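Local coordinates for biliverdin reductase (Synechocystis sp., PDB 5B3V) that reduces biliverdin to bilirubin with NADPH as the hydride donor, as a member of the Gfo/Idh/MocA oxidoreductase family, at the biliverdine IX alpha site. Coordinates in Å, arbitrary orientation; residue numbers count along the deposited sequence, not the author numbering.

The biliverdine IX alpha site. Residues 23, 105, 133-134, 160, 162, 170, 172, 178, 184-185, 187-188, 191, 238, 240, 249, 283, 286. With BLA (biliverdine IX alpha), chain B; BLA (biliverdine IX alpha), chain C.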
# COMPACT_ATOMS: atom_id res chain seq x y z
N TYR A 23 -0.77 12.80 4.39
CA TYR A 23 -2.11 12.60 3.85
C TYR A 23 -2.81 11.42 4.52
O TYR A 23 -3.92 11.56 5.05
CB TYR A 23 -2.04 12.39 2.34
CG TYR A 23 -3.38 12.05 1.71
CD1 TYR A 23 -4.27 13.05 1.36
CD2 TYR A 23 -3.74 10.72 1.48
CE1 TYR A 23 -5.50 12.74 0.80
CE2 TYR A 23 -4.97 10.41 0.92
CZ TYR A 23 -5.84 11.42 0.58
OH TYR A 23 -7.06 11.11 0.02
N TYR A 105 0.68 0.24 3.70
CA TYR A 105 1.66 -0.59 3.00
C TYR A 105 2.87 0.25 2.56
O TYR A 105 2.72 1.44 2.31
CB TYR A 105 1.02 -1.32 1.80
CG TYR A 105 0.58 -0.45 0.63
CD1 TYR A 105 1.51 0.10 -0.25
CD2 TYR A 105 -0.76 -0.24 0.37
CE1 TYR A 105 1.12 0.87 -1.32
CE2 TYR A 105 -1.17 0.52 -0.71
CZ TYR A 105 -0.23 1.07 -1.55
OH TYR A 105 -0.63 1.83 -2.62
N ILE A 133 -5.81 -0.28 0.23
CA ILE A 133 -6.96 0.41 -0.33
C ILE A 133 -7.13 0.19 -1.83
O ILE A 133 -8.20 0.48 -2.37
CB ILE A 133 -6.90 1.93 -0.05
CG1 ILE A 133 -5.60 2.53 -0.59
CG2 ILE A 133 -7.05 2.20 1.44
CD1 ILE A 133 -5.49 4.03 -0.38
N GLU A 134 -6.10 -0.32 -2.52
CA GLU A 134 -6.27 -0.69 -3.92
C GLU A 134 -7.24 -1.85 -4.08
O GLU A 134 -7.81 -2.02 -5.17
CB GLU A 134 -4.93 -1.04 -4.56
CG GLU A 134 -4.39 -2.42 -4.23
CD GLU A 134 -3.70 -2.48 -2.88
OE1 GLU A 134 -3.84 -1.52 -2.09
OE2 GLU A 134 -2.99 -3.48 -2.62
N THR A 160 1.45 2.19 -14.49
CA THR A 160 1.22 3.44 -13.78
C THR A 160 2.45 4.31 -13.98
O THR A 160 3.54 3.97 -13.50
CB THR A 160 0.96 3.21 -12.29
OG1 THR A 160 2.14 2.68 -11.67
CG2 THR A 160 -0.19 2.24 -12.08
N MET A 162 3.74 8.20 -13.46
CA MET A 162 3.46 9.45 -12.75
C MET A 162 4.56 10.46 -13.04
O MET A 162 5.48 10.65 -12.23
CB MET A 162 3.32 9.18 -11.22
CG MET A 162 2.03 8.47 -10.80
SD MET A 162 1.96 6.71 -11.19
CE MET A 162 3.56 6.15 -10.59
N ARG A 170 11.67 15.02 -1.69
CA ARG A 170 10.87 14.52 -0.59
C ARG A 170 11.12 13.02 -0.43
O ARG A 170 11.88 12.41 -1.19
CB ARG A 170 9.39 14.83 -0.81
CG ARG A 170 8.70 13.89 -1.79
CD ARG A 170 7.32 14.39 -2.18
NE ARG A 170 6.42 14.56 -1.03
CZ ARG A 170 5.64 13.60 -0.55
NH1 ARG A 170 5.63 12.40 -1.10
NH2 ARG A 170 4.86 13.85 0.50
N THR A 172 9.46 10.30 -0.97
CA THR A 172 9.08 9.35 -2.01
C THR A 172 10.09 9.28 -3.15
O THR A 172 9.96 8.40 -4.01
CB THR A 172 7.70 9.68 -2.57
OG1 THR A 172 7.63 11.07 -2.91
CG2 THR A 172 6.61 9.34 -1.56
N PHE A 178 12.25 5.58 0.85
CA PHE A 178 11.21 5.01 0.00
C PHE A 178 11.39 3.51 -0.18
O PHE A 178 10.41 2.76 -0.12
CB PHE A 178 11.22 5.72 -1.36
CG PHE A 178 9.98 5.50 -2.18
CD1 PHE A 178 8.72 5.73 -1.64
CD2 PHE A 178 10.07 5.13 -3.51
CE1 PHE A 178 7.58 5.55 -2.41
CE2 PHE A 178 8.94 4.95 -4.29
CZ PHE A 178 7.69 5.17 -3.73
N ALA A 184 7.73 -0.39 -2.37
CA ALA A 184 6.97 0.76 -1.88
C ALA A 184 5.62 0.86 -2.57
O ALA A 184 4.60 1.12 -1.92
CB ALA A 184 7.78 2.04 -2.08
N ALA A 185 5.58 0.65 -3.89
CA ALA A 185 4.32 0.64 -4.64
C ALA A 185 3.76 -0.78 -4.71
O ALA A 185 3.46 -1.32 -5.77
CB ALA A 185 4.52 1.23 -6.03
N SER A 187 0.97 -1.99 -4.15
CA SER A 187 -0.38 -2.18 -4.66
C SER A 187 -0.40 -2.65 -6.11
O SER A 187 -1.41 -3.23 -6.54
CB SER A 187 -1.16 -0.88 -4.51
OG SER A 187 -0.39 0.23 -4.95
N ARG A 188 0.67 -2.40 -6.87
CA ARG A 188 0.73 -2.90 -8.24
C ARG A 188 0.75 -4.42 -8.27
O ARG A 188 -0.06 -5.05 -8.96
CB ARG A 188 1.98 -2.35 -8.94
CG ARG A 188 2.22 -0.86 -8.75
CD ARG A 188 1.03 -0.02 -9.16
NE ARG A 188 1.33 1.40 -9.03
CZ ARG A 188 1.26 2.08 -7.89
NH1 ARG A 188 0.92 1.45 -6.77
NH2 ARG A 188 1.55 3.37 -7.86
N ARG A 191 -2.48 -6.36 -6.48
CA ARG A 191 -3.63 -6.58 -7.35
C ARG A 191 -3.56 -7.93 -8.04
O ARG A 191 -4.53 -8.69 -8.06
CB ARG A 191 -3.72 -5.47 -8.40
CG ARG A 191 -4.17 -4.12 -7.90
CD ARG A 191 -4.20 -3.14 -9.06
NE ARG A 191 -5.09 -2.01 -8.84
CZ ARG A 191 -4.73 -0.89 -8.22
NH1 ARG A 191 -3.49 -0.74 -7.78
NH2 ARG A 191 -5.61 0.09 -8.06
N TYR A 238 6.02 0.46 -13.40
CA TYR A 238 5.93 1.58 -12.47
C TYR A 238 6.99 2.59 -12.84
O TYR A 238 8.18 2.26 -12.90
CB TYR A 238 6.10 1.12 -11.02
CG TYR A 238 6.20 2.25 -10.02
CD1 TYR A 238 7.42 2.83 -9.71
CD2 TYR A 238 5.07 2.73 -9.37
CE1 TYR A 238 7.52 3.86 -8.80
CE2 TYR A 238 5.16 3.76 -8.45
CZ TYR A 238 6.38 4.32 -8.17
OH TYR A 238 6.47 5.34 -7.26
N LYS A 240 7.91 7.06 -12.50
CA LYS A 240 7.56 8.40 -12.05
C LYS A 240 8.80 9.27 -12.10
O LYS A 240 9.93 8.77 -12.09
CB LYS A 240 6.96 8.38 -10.63
CG LYS A 240 7.98 8.46 -9.51
CD LYS A 240 7.30 8.31 -8.16
CE LYS A 240 8.30 8.36 -7.02
NZ LYS A 240 7.74 7.72 -5.79
N ARG A 249 -2.48 5.18 -16.26
CA ARG A 249 -2.97 4.27 -15.21
C ARG A 249 -3.90 3.29 -15.92
O ARG A 249 -5.13 3.44 -15.92
CB ARG A 249 -3.65 5.00 -14.05
CG ARG A 249 -4.13 4.05 -12.95
CD ARG A 249 -4.17 4.72 -11.59
NE ARG A 249 -5.08 5.86 -11.55
CZ ARG A 249 -6.40 5.76 -11.43
NH1 ARG A 249 -6.97 4.56 -11.34
NH2 ARG A 249 -7.16 6.85 -11.40
N ARG A 283 -14.49 7.11 -5.98
CA ARG A 283 -13.22 7.20 -5.27
C ARG A 283 -13.42 7.50 -3.79
O ARG A 283 -12.82 8.45 -3.25
CB ARG A 283 -12.33 8.27 -5.93
CG ARG A 283 -11.90 7.92 -7.36
CD ARG A 283 -11.80 9.15 -8.28
NE ARG A 283 -13.10 9.61 -8.77
CZ ARG A 283 -13.63 10.81 -8.52
NH1 ARG A 283 -12.96 11.69 -7.78
NH2 ARG A 283 -14.82 11.13 -9.01
N LEU A 286 -11.60 5.32 0.94
CA LEU A 286 -11.02 3.99 1.10
C LEU A 286 -10.30 3.87 2.43
O LEU A 286 -10.31 2.81 3.06
CB LEU A 286 -10.07 3.70 -0.06
CG LEU A 286 -10.61 4.07 -1.45
CD1 LEU A 286 -9.47 4.37 -2.41
CD2 LEU A 286 -11.50 2.96 -1.98
CHA BLA B . -1.26 7.78 -6.40
NA BLA B . -0.56 9.95 -7.52
C1A BLA B . -0.23 8.89 -6.78
C2A BLA B . 1.09 8.94 -6.43
C3A BLA B . 1.55 10.06 -6.99
C4A BLA B . 0.56 10.66 -7.62
CMA BLA B . 2.93 10.71 -7.00
CAA BLA B . 1.83 7.85 -5.58
CBA BLA B . 3.06 8.12 -4.63
CGA BLA B . 4.44 8.63 -5.11
O1A BLA B . 5.22 7.78 -5.59
O2A BLA B . 4.74 9.81 -4.85
CHB BLA B . 0.85 11.97 -8.36
NB BLA B . -1.55 12.74 -8.78
C1B BLA B . -0.27 12.97 -8.49
C2B BLA B . -0.05 14.27 -8.38
C3B BLA B . -1.23 14.89 -8.56
C4B BLA B . -2.13 13.94 -8.82
CMB BLA B . 1.35 14.82 -8.05
OB BLA B . -3.46 14.10 -9.07
CAB BLA B . -1.59 16.19 -8.55
CBB BLA B . -0.56 17.30 -8.31
NC BLA B . -4.79 11.99 -6.85
C1C BLA B . -5.13 13.27 -6.67
C2C BLA B . -6.45 13.37 -6.75
C3C BLA B . -6.96 12.17 -6.98
C4C BLA B . -5.92 11.31 -7.04
CMC BLA B . -7.25 14.67 -6.60
OC BLA B . -4.22 14.25 -6.45
CAC BLA B . -8.30 12.04 -7.09
CBC BLA B . -8.95 10.67 -7.34
CHD BLA B . -5.97 9.79 -7.29
ND BLA B . -3.46 9.15 -6.66
C1D BLA B . -4.69 8.94 -7.18
C2D BLA B . -4.73 7.71 -7.65
C3D BLA B . -3.57 7.13 -7.48
C4D BLA B . -2.75 8.01 -6.85
CMD BLA B . -5.96 7.07 -8.31
CAD BLA B . -3.46 5.66 -7.96
CBD BLA B . -2.10 4.97 -8.14
CGD BLA B . -1.21 5.57 -9.21
O1D BLA B . -1.77 6.13 -10.18
O2D BLA B . 0.01 5.35 -9.08
CHA BLA C . -1.32 5.27 -3.27
NA BLA C . -0.39 7.64 -2.83
C1A BLA C . -0.28 6.30 -2.77
C2A BLA C . 0.91 6.00 -2.23
C3A BLA C . 1.51 7.15 -1.92
C4A BLA C . 0.72 8.15 -2.30
CMA BLA C . 2.89 7.30 -1.27
CAA BLA C . 1.50 4.61 -1.92
CBA BLA C . 2.64 4.15 -2.85
CGA BLA C . 2.22 4.00 -4.32
O1A BLA C . 1.37 3.12 -4.57
O2A BLA C . 2.79 4.73 -5.16
CHB BLA C . 1.09 9.64 -2.13
NB BLA C . -0.76 10.40 -3.75
C1B BLA C . 0.30 10.64 -2.99
C2B BLA C . 0.60 11.93 -3.06
C3B BLA C . -0.28 12.51 -3.87
C4B BLA C . -1.12 11.57 -4.30
CMB BLA C . 1.75 12.63 -2.33
OB BLA C . -2.19 11.65 -5.14
CAB BLA C . -0.25 13.82 -4.15
CBB BLA C . -1.32 14.38 -5.09
NC BLA C . -3.44 9.86 -2.34
C1C BLA C . -3.26 11.16 -2.07
C2C BLA C . -4.31 11.86 -2.50
C3C BLA C . -5.18 10.99 -3.05
C4C BLA C . -4.62 9.78 -2.94
CMC BLA C . -4.38 13.39 -2.33
OC BLA C . -2.14 11.61 -1.45
CAC BLA C . -6.38 11.14 -3.62
CBC BLA C . -7.04 12.52 -3.73
CHD BLA C . -5.30 8.50 -3.46
ND BLA C . -3.09 7.15 -3.28
C1D BLA C . -4.40 7.25 -3.51
C2D BLA C . -4.86 6.05 -3.82
C3D BLA C . -3.86 5.18 -3.77
C4D BLA C . -2.75 5.86 -3.43
CMD BLA C . -6.31 5.71 -4.16
CAD BLA C . -4.05 3.69 -4.08
CBD BLA C . -3.48 3.43 -5.47
CGD BLA C . -3.69 2.01 -5.96
O1D BLA C . -4.88 1.63 -6.02
O2D BLA C . -2.68 1.37 -6.35
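The substrate cleft of this Gfo/Idh/MocA-type reductase lies between the Rossmann domain and the sheet of the C-terminal alpha/beta domain, and holds two biliverdins packed one over the other. Helix 186-196 supplies the basic groups that receive the propionates of the chain C molecule. Arg188 meets one of them end-on: NH1 donates to O1A of the chain C biliverdin at 2.8 Å, nearly in the guanidinium plane. Arg188 NH2 reaches O2A of the same biliverdin at 3.3 Å, tilted 25° from that plane. The chain bends at chi2, and Arg188 NE gives an almost straight bond to Thr160 OG1 (3.0 Å), a second-shell hydroxyl that fixes the rotation of the group; the methyl of Ala185, small enough to fit, lies against one face. Because Arg188 NH2 also forms a salt bridge with O2D of the poorly ordered chain B biliverdin, an alanine here would probably loosen one propionate from each pigment and leave their clustered carboxylates less well balanced in charge. O1A of the chain C molecule takes a further bond from the Tyr105 hydroxyl, which itself accepts from Ser187 OG. On the other propionate, the extended Arg191 sets NH1 against O2D of the chain C biliverdin at 2.7 Å, with a 171° angle at hydrogen, and NH2 against O1D, its two donors matching two carboxylate oxygens; Glu134 CB covers one guanidinium face. Tyr23, CG anti to the backbone N (chi1 175°), stacks its ring over the chain C pyrrole containing NC, an aromatic surface suited to a flat ring. Lys240, long and extended, carries NZ to propionate O1A of the chain B molecule; Lys240 NZ also donates to Thr172 O (2.9 Å) and Tyr238 OH.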